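Local coordinates for carboxypeptidase A (Helicoverpa armigera, PDB 1JQG), which probably acts as a zinc-dependent metallocarboxypeptidase that trims amino acids from the C-terminal ends of peptides, and is a proenzyme that includes its activation segment, at residues 18-22 / 92-96; 149-153 / 237-241; 191-195 / 214-218; 248-252 / 269-275. All blocks are in the same frame, centred on the assembly; numbering follows the deposited sequence.

Contact 1: 18-22 / 92-96; sequences HEIYD and KEQLE
Lys-92, in the first turn of helix 92-108, reaches with its aliphatic chain between the side chains of Glu-19 and Asp-22. With CG anti to the backbone N (chi1 -173°) and the chain extended beyond it, CG lies 3.7 Å from Glu-19 OE1, while CD runs beside CB and CG of Asp-22. The close-packed side lies deeper, where Leu-95 CD1 touches Tyr-21 CD1 at 3.8 Å and Glu-19 OE1 at 3.4 Å. Tyr-21 is buried there, its hydroxyl hydrogen-bonded to Asp-231 and its ring edge-to-face with Tyr-233, which Leu-95 also meets. The contact belongs to the proenzyme's activation segment: a type I turn from Glu-19 to Asp-22, ahead of strand 25-30, rests on the start of the helix that follows strand 83-88. Toward solvent the grip slackens. Lys-92 NZ forms a salt bridge with Asp-22 OD1 at 3.3 Å, its hydrogen bond weak, and Asp-22 OD2 holds Asn-90 weakly. Replacing the lysine by an alanine would probably leave the Asp-22 carboxylate without its countercharge and open a gap beside the stem of Glu-19. Farther out, His-18 sets CB 3.7 Å from Lys-92 NZ and has Glu-96 OE2 near the plane of its ring, at the edge. The like-charged oxygens Glu-19 OE2 and Glu-96 OE2 stand 4.0 Å apart, their carboxylate planes turned by 72°.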
loop_
_atom_site.group_PDB
_atom_site.type_symbol
_atom_site.label_atom_id
_atom_site.label_comp_id
_atom_site.label_asym_id
_atom_site.label_seq_id
_atom_site.Cartn_x
_atom_site.Cartn_y
_atom_site.Cartn_z
ATOM N N HIS A 18 -27.707 -7.981 -1.097
ATOM C CA HIS A 18 -26.902 -7.813 0.154
ATOM C C HIS A 18 -25.641 -7.039 -0.221
ATOM O O HIS A 18 -25.277 -6.075 0.473
ATOM C CB HIS A 18 -26.546 -9.141 0.814
ATOM C CG HIS A 18 -25.401 -9.059 1.777
ATOM N ND1 HIS A 18 -25.231 -7.988 2.638
ATOM C CD2 HIS A 18 -24.355 -9.901 2.007
ATOM C CE1 HIS A 18 -24.141 -8.185 3.363
ATOM N NE2 HIS A 18 -23.587 -9.338 2.996
ATOM N N GLU A 19 -24.951 -7.549 -1.260
ATOM C CA GLU A 19 -23.670 -6.929 -1.625
ATOM C C GLU A 19 -23.731 -6.346 -3.031
ATOM O O GLU A 19 -24.361 -6.794 -3.982
ATOM C CB GLU A 19 -22.449 -7.846 -1.473
ATOM C CG GLU A 19 -22.076 -8.106 -0.019
ATOM C CD GLU A 19 -21.053 -9.207 0.174
ATOM O OE1 GLU A 19 -20.045 -9.265 -0.554
ATOM O OE2 GLU A 19 -21.273 -10.037 1.080
ATOM N N ILE A 20 -22.891 -5.324 -3.234
ATOM C CA ILE A 20 -22.683 -4.688 -4.515
ATOM C C ILE A 20 -21.748 -5.501 -5.411
ATOM O O ILE A 20 -21.414 -5.136 -6.533
ATOM C CB ILE A 20 -22.102 -3.265 -4.290
ATOM C CG1 ILE A 20 -20.860 -3.330 -3.425
ATOM C CG2 ILE A 20 -23.174 -2.386 -3.654
ATOM C CD1 ILE A 20 -20.201 -2.129 -2.817
ATOM N N TYR A 21 -21.259 -6.634 -4.915
ATOM C CA TYR A 21 -20.384 -7.518 -5.650
ATOM C C TYR A 21 -21.022 -8.845 -6.046
ATOM O O TYR A 21 -20.370 -9.789 -6.458
ATOM C CB TYR A 21 -19.101 -7.752 -4.811
ATOM C CG TYR A 21 -18.261 -6.477 -4.748
ATOM C CD1 TYR A 21 -18.063 -5.804 -3.540
ATOM C CD2 TYR A 21 -17.689 -5.949 -5.885
ATOM C CE1 TYR A 21 -17.299 -4.659 -3.484
ATOM C CE2 TYR A 21 -16.934 -4.810 -5.837
ATOM C CZ TYR A 21 -16.747 -4.160 -4.639
ATOM O OH TYR A 21 -16.004 -3.008 -4.580
ATOM N N ASP A 22 -22.333 -8.964 -5.840
ATOM C CA ASP A 22 -23.061 -10.159 -6.228
ATOM C C ASP A 22 -23.124 -10.244 -7.758
ATOM O O ASP A 22 -23.800 -9.441 -8.389
ATOM C CB ASP A 22 -24.466 -10.146 -5.657
ATOM C CG ASP A 22 -25.159 -11.493 -5.681
ATOM O OD1 ASP A 22 -26.229 -11.599 -5.034
ATOM O OD2 ASP A 22 -24.661 -12.431 -6.312
ATOM N N LYS A 92 -18.438 -12.578 -4.449
ATOM C CA LYS A 92 -19.199 -12.458 -3.225
ATOM C C LYS A 92 -18.882 -13.601 -2.274
ATOM O O LYS A 92 -18.647 -13.364 -1.087
ATOM C CB LYS A 92 -20.697 -12.427 -3.486
ATOM C CG LYS A 92 -21.541 -12.134 -2.262
ATOM C CD LYS A 92 -22.999 -11.989 -2.629
ATOM C CE LYS A 92 -23.852 -11.603 -1.443
ATOM N NZ LYS A 92 -25.148 -11.102 -2.003
ATOM N N GLU A 93 -18.759 -14.805 -2.822
ATOM C CA GLU A 93 -18.431 -15.989 -2.054
ATOM C C GLU A 93 -17.070 -15.911 -1.394
ATOM O O GLU A 93 -16.876 -16.389 -0.280
ATOM C CB GLU A 93 -18.476 -17.219 -2.960
ATOM C CG GLU A 93 -19.846 -17.523 -3.543
ATOM C CD GLU A 93 -19.827 -18.772 -4.397
ATOM O OE1 GLU A 93 -20.232 -18.736 -5.579
ATOM O OE2 GLU A 93 -19.387 -19.815 -3.848
ATOM N N GLN A 94 -16.118 -15.266 -2.041
ATOM C CA GLN A 94 -14.782 -15.092 -1.506
ATOM C C GLN A 94 -14.783 -14.052 -0.391
ATOM O O GLN A 94 -14.070 -14.173 0.603
ATOM C CB GLN A 94 -13.798 -14.687 -2.603
ATOM C CG GLN A 94 -13.540 -15.746 -3.644
ATOM C CD GLN A 94 -12.385 -15.447 -4.562
ATOM O OE1 GLN A 94 -12.015 -14.303 -4.850
ATOM N NE2 GLN A 94 -11.804 -16.561 -5.044
ATOM N N LEU A 95 -15.643 -13.052 -0.525
ATOM C CA LEU A 95 -15.736 -11.995 0.467
ATOM C C LEU A 95 -16.347 -12.539 1.753
ATOM O O LEU A 95 -15.923 -12.238 2.874
ATOM C CB LEU A 95 -16.565 -10.840 -0.082
ATOM C CG LEU A 95 -15.967 -10.089 -1.270
ATOM C CD1 LEU A 95 -16.950 -9.091 -1.894
ATOM C CD2 LEU A 95 -14.655 -9.430 -0.877
ATOM N N GLU A 96 -17.374 -13.345 1.614
ATOM C CA GLU A 96 -18.102 -13.953 2.703
ATOM C C GLU A 96 -17.241 -14.939 3.486
ATOM O O GLU A 96 -17.267 -14.971 4.719
ATOM C CB GLU A 96 -19.315 -14.673 2.130
ATOM C CG GLU A 96 -20.412 -13.704 1.692
ATOM C CD GLU A 96 -21.631 -14.442 1.154
ATOM O OE1 GLU A 96 -21.442 -15.635 0.820
ATOM O OE2 GLU A 96 -22.688 -13.780 1.087
#

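Contact 2: 149-153 / 237-241; sequences KSFEG and NRATG
Phe-151 projects from the turn of a beta hairpin, the link between strands 142-149 and 155-161 at one side of the mixed sheet in the zinc carboxypeptidase domain, and lays its ring over Ala-239. The turn is type I, from Ser-150 to Gly-153, closed by Gly-153 N to Ser-150 O at 2.8 Å; the positive phi of Gly-153 suits a glycine. Asp-222 accepts from both Ser-150 OG and Glu-152 N, and Glu-284 from Phe-151 N, so the turn is tied to helices 221-228 and 283-294. CG of Phe-151 stands anti to the backbone N (chi1 178°), which swings the ring out toward 237-241. There Ala-239 CA makes a CH-pi contact, 3.8 Å from the ring centroid and 6° off its normal, almost exactly over the centre of one face. The ring's CD1 carbon also meets Ala-239 CB at 4.1 Å. Two polar atoms also come close: Arg-238 O lies obliquely, 3.4 Å from CD2, and Thr-240 OG1 sits at the edge, 3.3 Å from CZ. The Glu-152 carboxylate meets Arg-238 at CB, on the arginine's stem, rather than pairing with the guanidinium group. Each charge has another mate: Glu-152 OE1 forms a salt bridge with Arg-154, and Arg-238 makes a cation-pi contact with Trp-234. A water joins the segments, donating to Glu-152 OE2 at 2.8 Å and, at a distance short enough to be doubtful in detail, to Arg-238 O.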
loop_
_atom_site.group_PDB
_atom_site.type_symbol
_atom_site.label_atom_id
_atom_site.label_comp_id
_atom_site.label_asym_id
_atom_site.label_seq_id
_atom_site.Cartn_x
_atom_site.Cartn_y
_atom_site.Cartn_z
ATOM N N LYS A 149 -6.564 15.808 10.111
ATOM C CA LYS A 149 -7.879 15.203 10.076
ATOM C C LYS A 149 -8.191 14.762 8.645
ATOM O O LYS A 149 -7.879 15.443 7.654
ATOM C CB LYS A 149 -8.945 16.185 10.557
ATOM C CG LYS A 149 -8.814 16.762 11.948
ATOM C CD LYS A 149 -9.210 15.764 13.023
ATOM C CE LYS A 149 -8.940 16.299 14.420
ATOM N NZ LYS A 149 -9.510 15.373 15.460
ATOM N N SER A 150 -8.853 13.598 8.544
ATOM C CA SER A 150 -9.252 13.094 7.218
ATOM C C SER A 150 -10.427 13.908 6.677
ATOM O O SER A 150 -10.955 14.772 7.399
ATOM C CB SER A 150 -9.660 11.636 7.290
ATOM O OG SER A 150 -10.837 11.484 8.091
ATOM N N PHE A 151 -10.804 13.646 5.426
ATOM C CA PHE A 151 -11.940 14.387 4.836
ATOM C C PHE A 151 -13.178 14.327 5.722
ATOM O O PHE A 151 -13.784 15.375 5.946
ATOM C CB PHE A 151 -12.250 13.868 3.423
ATOM C CG PHE A 151 -13.425 14.561 2.783
ATOM C CD1 PHE A 151 -13.196 15.721 2.069
ATOM C CD2 PHE A 151 -14.737 14.102 2.890
ATOM C CE1 PHE A 151 -14.241 16.412 1.474
ATOM C CE2 PHE A 151 -15.776 14.792 2.298
ATOM C CZ PHE A 151 -15.546 15.940 1.591
ATOM N N GLU A 152 -13.533 13.139 6.221
ATOM C CA GLU A 152 -14.693 12.965 7.072
ATOM C C GLU A 152 -14.405 13.315 8.522
ATOM O O GLU A 152 -15.289 13.167 9.371
ATOM C CB GLU A 152 -15.272 11.562 6.979
ATOM C CG GLU A 152 -15.892 11.245 5.618
ATOM C CD GLU A 152 -16.391 9.812 5.510
ATOM O OE1 GLU A 152 -15.802 8.868 6.079
ATOM O OE2 GLU A 152 -17.396 9.691 4.823
ATOM N N GLY A 153 -13.256 13.908 8.797
ATOM C CA GLY A 153 -12.959 14.498 10.094
ATOM C C GLY A 153 -12.214 13.576 11.027
ATOM O O GLY A 153 -11.888 13.976 12.136
ATOM N N ASN A 237 -10.060 7.548 -1.188
ATOM C CA ASN A 237 -10.588 8.147 0.047
ATOM C C ASN A 237 -12.104 8.367 -0.113
ATOM O O ASN A 237 -12.730 7.715 -0.973
ATOM C CB ASN A 237 -9.873 9.438 0.331
ATOM C CG ASN A 237 -10.152 10.590 -0.631
ATOM O OD1 ASN A 237 -10.637 10.366 -1.762
ATOM N ND2 ASN A 237 -9.878 11.850 -0.296
ATOM N N ARG A 238 -12.702 9.160 0.783
ATOM C CA ARG A 238 -14.158 9.339 0.715
ATOM C C ARG A 238 -14.581 10.776 0.421
ATOM O O ARG A 238 -15.480 11.337 1.067
ATOM C CB ARG A 238 -14.757 8.822 2.032
ATOM C CG ARG A 238 -14.574 7.345 2.278
ATOM C CD ARG A 238 -15.282 6.453 1.259
ATOM N NE ARG A 238 -16.733 6.489 1.454
ATOM C CZ ARG A 238 -17.613 6.038 0.567
ATOM N NH1 ARG A 238 -17.221 5.509 -0.594
ATOM N NH2 ARG A 238 -18.888 6.169 0.918
ATOM N N ALA A 239 -13.884 11.429 -0.492
ATOM C CA ALA A 239 -14.131 12.849 -0.777
ATOM C C ALA A 239 -15.351 13.061 -1.661
ATOM O O ALA A 239 -15.507 12.404 -2.705
ATOM C CB ALA A 239 -12.917 13.517 -1.422
ATOM N N THR A 240 -16.188 14.004 -1.223
ATOM C CA THR A 240 -17.424 14.328 -1.980
ATOM C C THR A 240 -17.233 15.652 -2.696
ATOM O O THR A 240 -16.140 16.229 -2.729
ATOM C CB THR A 240 -18.636 14.409 -1.065
ATOM O OG1 THR A 240 -18.356 15.264 0.046
ATOM C CG2 THR A 240 -19.011 13.069 -0.459
ATOM N N GLY A 241 -18.302 16.165 -3.332
ATOM C CA GLY A 241 -18.227 17.459 -4.007
ATOM C C GLY A 241 -17.512 17.369 -5.333
ATOM O O GLY A 241 -17.053 18.388 -5.865
HETATM O O HOH W 1 -17.404 11.369 2.631
#

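Contact 3: 191-195 / 214-218; sequences TLYAI and IILPV
Apolar side chains of Ala-194 and Ile-195 close on Ile-215, the residue of strand 214-216 whose side chain points at helix 191-195. With CG1 of Ile-215 beside the backbone N (chi1 -57°), its CD1 is carried to the helix, where it meets Ile-195 CG1 at 3.8 Å and Ala-194 CB at 4.1 Å. Ile-195 crosses it obliquely and reaches on with CD1 to Pro-217 CG, also 4.1 Å away. Pro-217 receives the helix on its ring carbons: the Leu-192 side chain crosses the ring at about a right angle, its CD1 nearest CB, and Thr-191 CG2 lies 3.7 Å from CA.

The one polar side-chain atom in the packing is the Thr-191 hydroxyl. The side chains of Thr-191 and Ile-215 pass antiparallel, with OG1 3.3 Å from Ile-215 CG2, a close van der Waals approach, and no hydrogen bond joins the two segments. Every touching residue is buried. Leu-159 and Leu-134 flank Ile-195, Met-176 lies against both Thr-191 and Ala-194, and Val-127 of helix 124-137 covers Pro-217.

The segment axes pass 9.1 Å apart with their N-to-C directions 141° apart. Strand 212-216 runs parallel to its neighbour 173-178, and the connection between them includes helix 187-200, which packs on the sheet: a beta-alpha-beta crossover, in the alpha/beta core of an M14 carboxypeptidase, whose zinc ligands His-181 and Glu-184 lie in the sequence between strand 173-178 and the helix.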
loop_
_atom_site.group_PDB
_atom_site.type_symbol
_atom_site.label_atom_id
_atom_site.label_comp_id
_atom_site.label_asym_id
_atom_site.label_seq_id
_atom_site.Cartn_x
_atom_site.Cartn_y
_atom_site.Cartn_z
ATOM N N THR A 191 3.431 -2.741 9.038
ATOM C CA THR A 191 3.798 -1.514 9.725
ATOM C C THR A 191 3.613 -1.637 11.221
ATOM O O THR A 191 4.209 -0.973 12.070
ATOM C CB THR A 191 2.954 -0.339 9.145
ATOM O OG1 THR A 191 3.611 0.921 9.185
ATOM C CG2 THR A 191 1.582 -0.283 9.786
ATOM N N LEU A 192 2.728 -2.523 11.660
ATOM C CA LEU A 192 2.451 -2.767 13.062
ATOM C C LEU A 192 3.548 -3.612 13.678
ATOM O O LEU A 192 3.870 -3.649 14.879
ATOM C CB LEU A 192 1.068 -3.461 13.173
ATOM C CG LEU A 192 -0.096 -2.679 13.819
ATOM C CD1 LEU A 192 -0.086 -1.237 13.424
ATOM C CD2 LEU A 192 -1.402 -3.354 13.458
ATOM N N TYR A 193 4.166 -4.458 12.848
ATOM C CA TYR A 193 5.227 -5.338 13.334
ATOM C C TYR A 193 6.451 -4.496 13.601
ATOM O O TYR A 193 7.156 -4.729 14.587
ATOM C CB TYR A 193 5.504 -6.449 12.311
ATOM C CG TYR A 193 6.311 -7.606 12.843
ATOM C CD1 TYR A 193 5.661 -8.702 13.423
ATOM C CD2 TYR A 193 7.687 -7.619 12.785
ATOM C CE1 TYR A 193 6.395 -9.778 13.923
ATOM C CE2 TYR A 193 8.408 -8.687 13.268
ATOM C CZ TYR A 193 7.763 -9.753 13.847
ATOM O OH TYR A 193 8.528 -10.785 14.326
ATOM N N ALA A 194 6.676 -3.509 12.724
ATOM C CA ALA A 194 7.794 -2.576 12.886
ATOM C C ALA A 194 7.749 -1.808 14.206
ATOM O O ALA A 194 8.753 -1.477 14.856
ATOM C CB ALA A 194 7.854 -1.623 11.717
ATOM N N ILE A 195 6.555 -1.409 14.641
ATOM C CA ILE A 195 6.331 -0.786 15.939
ATOM C C ILE A 195 6.637 -1.782 17.055
ATOM O O ILE A 195 7.155 -1.419 18.125
ATOM C CB ILE A 195 4.866 -0.301 16.047
ATOM C CG1 ILE A 195 4.620 0.853 15.071
ATOM C CG2 ILE A 195 4.537 0.135 17.447
ATOM C CD1 ILE A 195 3.189 1.341 14.951
ATOM N N ILE A 214 9.487 7.266 11.819
ATOM C CA ILE A 214 8.180 7.849 11.672
ATOM C C ILE A 214 7.340 6.728 11.086
ATOM O O ILE A 214 7.613 6.232 9.987
ATOM C CB ILE A 214 8.175 9.084 10.763
ATOM C CG1 ILE A 214 8.889 10.270 11.439
ATOM C CG2 ILE A 214 6.736 9.501 10.400
ATOM C CD1 ILE A 214 9.051 11.517 10.595
ATOM N N ILE A 215 6.265 6.338 11.780
ATOM C CA ILE A 215 5.388 5.284 11.297
ATOM C C ILE A 215 3.949 5.736 11.285
ATOM O O ILE A 215 3.410 6.082 12.337
ATOM C CB ILE A 215 5.556 4.007 12.143
ATOM C CG1 ILE A 215 7.030 3.547 12.127
ATOM C CG2 ILE A 215 4.644 2.894 11.616
ATOM C CD1 ILE A 215 7.316 2.253 12.852
ATOM N N LEU A 216 3.320 5.644 10.113
ATOM C CA LEU A 216 1.908 6.001 9.928
ATOM C C LEU A 216 1.112 4.755 9.512
ATOM O O LEU A 216 1.116 4.327 8.350
ATOM C CB LEU A 216 1.781 7.120 8.878
ATOM C CG LEU A 216 0.385 7.565 8.454
ATOM C CD1 LEU A 216 -0.432 8.152 9.591
ATOM C CD2 LEU A 216 0.421 8.644 7.377
ATOM N N PRO A 217 0.470 4.088 10.472
ATOM C CA PRO A 217 -0.283 2.859 10.240
ATOM C C PRO A 217 -1.416 3.014 9.247
ATOM O O PRO A 217 -1.578 2.220 8.317
ATOM C CB PRO A 217 -0.665 2.401 11.613
ATOM C CG PRO A 217 0.289 3.094 12.566
ATOM C CD PRO A 217 0.539 4.433 11.905
ATOM N N VAL A 218 -2.382 3.898 9.467
ATOM C CA VAL A 218 -3.561 4.111 8.681
ATOM C C VAL A 218 -3.565 5.463 7.973
ATOM O O VAL A 218 -4.013 6.488 8.452
ATOM C CB VAL A 218 -4.852 4.014 9.520
ATOM C CG1 VAL A 218 -6.062 3.929 8.588
ATOM C CG2 VAL A 218 -4.809 2.796 10.423
#

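Contact 4: 248-252 / 269-275; sequences CMGVD and VCSDTFH
Two loop segments, 248-252 and 269-275, run side by side from the Cys-248/Cys-270 pair to a backbone bond from Asp-252 N to Phe-274 O, 2.8 Å long with an N-H...O angle of 148°. At the far end the disulfide closes them covalently, SG to SG of Cys-248 and Cys-270 at 2.0 Å with chi3 94°. Between these ties Val-251 lays CG2 3.8 Å from Phe-274 CD2, while its CG1, anti to the backbone N (chi1 168°), touches Phe-274 O at 3.4 Å. Gly-250 O lies at the edge of the Phe-274 ring, near its plane. An alanine at Val-251 would probably open a gap beside this ring and leave it less firmly placed. A type I turn, Ser-271 to Phe-274, includes an ST turn in which Ser-271 OG accepts from Thr-273 N. Asp-252 OD1 forms a salt bridge with Arg-235, whereas OD2 bonds the zinc ligand His-181, a second-shell bond that probably fixes the orientation of the imidazole. Both segments belong to the long loop region between helices 221-228 and 283-294; at the Asp-252 end they approach strand 299-307, where the Asp-252 side chain is about 7 Å from that of the zinc ligand His-306.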
loop_
_atom_site.group_PDB
_atom_site.type_symbol
_atom_site.label_atom_id
_atom_site.label_comp_id
_atom_site.label_asym_id
_atom_site.label_seq_id
_atom_site.Cartn_x
_atom_site.Cartn_y
_atom_site.Cartn_z
ATOM N N CYS A 248 -20.535 9.464 -8.063
ATOM C CA CYS A 248 -19.195 8.932 -7.941
ATOM C C CYS A 248 -18.428 9.818 -6.954
ATOM O O CYS A 248 -18.635 11.040 -6.952
ATOM C CB CYS A 248 -18.505 8.918 -9.288
ATOM S SG CYS A 248 -19.213 7.858 -10.552
ATOM N N MET A 249 -17.569 9.211 -6.142
ATOM C CA MET A 249 -16.778 9.958 -5.184
ATOM C C MET A 249 -15.427 9.290 -4.930
ATOM O O MET A 249 -15.138 8.202 -5.394
ATOM C CB MET A 249 -17.517 10.112 -3.860
ATOM C CG MET A 249 -18.048 8.886 -3.169
ATOM S SD MET A 249 -19.366 9.150 -1.947
ATOM C CE MET A 249 -18.364 9.459 -0.496
ATOM N N GLY A 250 -14.553 10.004 -4.192
ATOM C CA GLY A 250 -13.244 9.556 -3.811
ATOM C C GLY A 250 -12.173 9.799 -4.858
ATOM O O GLY A 250 -12.340 9.598 -6.075
ATOM N N VAL A 251 -10.987 10.042 -4.354
ATOM C CA VAL A 251 -9.777 10.317 -5.089
ATOM C C VAL A 251 -8.726 9.248 -4.751
ATOM O O VAL A 251 -8.637 8.789 -3.616
ATOM C CB VAL A 251 -9.212 11.693 -4.721
ATOM C CG1 VAL A 251 -7.798 11.833 -5.266
ATOM C CG2 VAL A 251 -10.130 12.836 -5.141
ATOM N N ASP A 252 -8.007 8.791 -5.782
ATOM C CA ASP A 252 -6.899 7.862 -5.571
ATOM C C ASP A 252 -5.723 8.659 -4.983
ATOM O O ASP A 252 -5.066 9.441 -5.674
ATOM C CB ASP A 252 -6.485 7.240 -6.899
ATOM C CG ASP A 252 -5.444 6.147 -6.765
ATOM O OD1 ASP A 252 -5.243 5.446 -7.777
ATOM O OD2 ASP A 252 -4.850 6.003 -5.661
ATOM N N VAL A 269 -14.083 11.003 -11.918
ATOM C CA VAL A 269 -14.231 10.767 -10.497
ATOM C C VAL A 269 -14.778 9.368 -10.290
ATOM O O VAL A 269 -14.689 8.747 -9.221
ATOM C CB VAL A 269 -15.189 11.753 -9.798
ATOM C CG1 VAL A 269 -14.995 11.645 -8.290
ATOM C CG2 VAL A 269 -14.920 13.168 -10.235
ATOM N N CYS A 270 -15.339 8.807 -11.354
ATOM C CA CYS A 270 -15.891 7.453 -11.301
ATOM C C CYS A 270 -14.809 6.411 -11.441
ATOM O O CYS A 270 -14.999 5.241 -11.105
ATOM C CB CYS A 270 -16.911 7.336 -12.442
ATOM S SG CYS A 270 -18.336 8.452 -12.243
ATOM N N SER A 271 -13.642 6.822 -11.912
ATOM C CA SER A 271 -12.487 5.918 -11.992
ATOM C C SER A 271 -11.799 5.714 -10.653
ATOM O O SER A 271 -11.759 6.655 -9.841
ATOM C CB SER A 271 -11.497 6.465 -13.017
ATOM O OG SER A 271 -10.352 5.634 -13.050
ATOM N N ASP A 272 -11.176 4.555 -10.460
ATOM C CA ASP A 272 -10.432 4.242 -9.250
ATOM C C ASP A 272 -9.073 4.937 -9.208
ATOM O O ASP A 272 -8.382 4.786 -8.224
ATOM C CB ASP A 272 -10.258 2.728 -9.101
ATOM C CG ASP A 272 -11.534 2.033 -8.694
ATOM O OD1 ASP A 272 -12.172 2.576 -7.763
ATOM O OD2 ASP A 272 -11.869 1.000 -9.285
ATOM N N THR A 273 -8.636 5.538 -10.310
ATOM C CA THR A 273 -7.368 6.232 -10.410
ATOM C C THR A 273 -7.519 7.719 -10.611
ATOM O O THR A 273 -6.632 8.352 -11.155
ATOM C CB THR A 273 -6.518 5.633 -11.562
ATOM O OG1 THR A 273 -7.128 5.806 -12.813
ATOM C CG2 THR A 273 -6.319 4.166 -11.266
ATOM N N PHE A 274 -8.630 8.287 -10.166
ATOM C CA PHE A 274 -8.875 9.719 -10.225
ATOM C C PHE A 274 -7.857 10.502 -9.408
ATOM O O PHE A 274 -7.828 10.219 -8.212
ATOM C CB PHE A 274 -10.284 10.034 -9.731
ATOM C CG PHE A 274 -10.657 11.492 -9.814
ATOM C CD1 PHE A 274 -10.421 12.202 -10.976
ATOM C CD2 PHE A 274 -11.247 12.137 -8.722
ATOM C CE1 PHE A 274 -10.766 13.544 -11.083
ATOM C CE2 PHE A 274 -11.591 13.470 -8.829
ATOM C CZ PHE A 274 -11.354 14.178 -10.007
ATOM N N HIS A 275 -7.216 11.494 -10.034
ATOM C CA HIS A 275 -6.149 12.258 -9.427
ATOM C C HIS A 275 -6.651 13.378 -8.527
ATOM O O HIS A 275 -5.812 14.012 -7.859
ATOM C CB HIS A 275 -5.178 12.760 -10.507
ATOM C CG HIS A 275 -5.788 13.467 -11.663
ATOM N ND1 HIS A 275 -6.793 14.413 -11.491
ATOM C CD2 HIS A 275 -5.522 13.409 -13.002
ATOM C CE1 HIS A 275 -7.126 14.865 -12.695
ATOM N NE2 HIS A 275 -6.369 14.279 -13.611
#

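Overall arrangement
Contact 3 is the one fully buried, aliphatic packing of helix on strand without a hydrogen bond across it. Contacts 1 and 2 lie nearer the surface: the first joins parts of the activation segment through a lysine stem and an ion pair, the second sets a hairpin turn on a loop through a ring face and a water. Contact 4, partly buried, relies on a covalent bond and a backbone bond, and one end approaches the zinc. Contacts 2 and 4 touch, Asn-237 OD1 lying 2.6 Å from Val-251 N; segment 237-241 and both segments of contact 4 lie between helices 221-228 and 283-294. Contacts 3 and 4 occupy opposite sides of the chain's centre, their centres 26 Å apart.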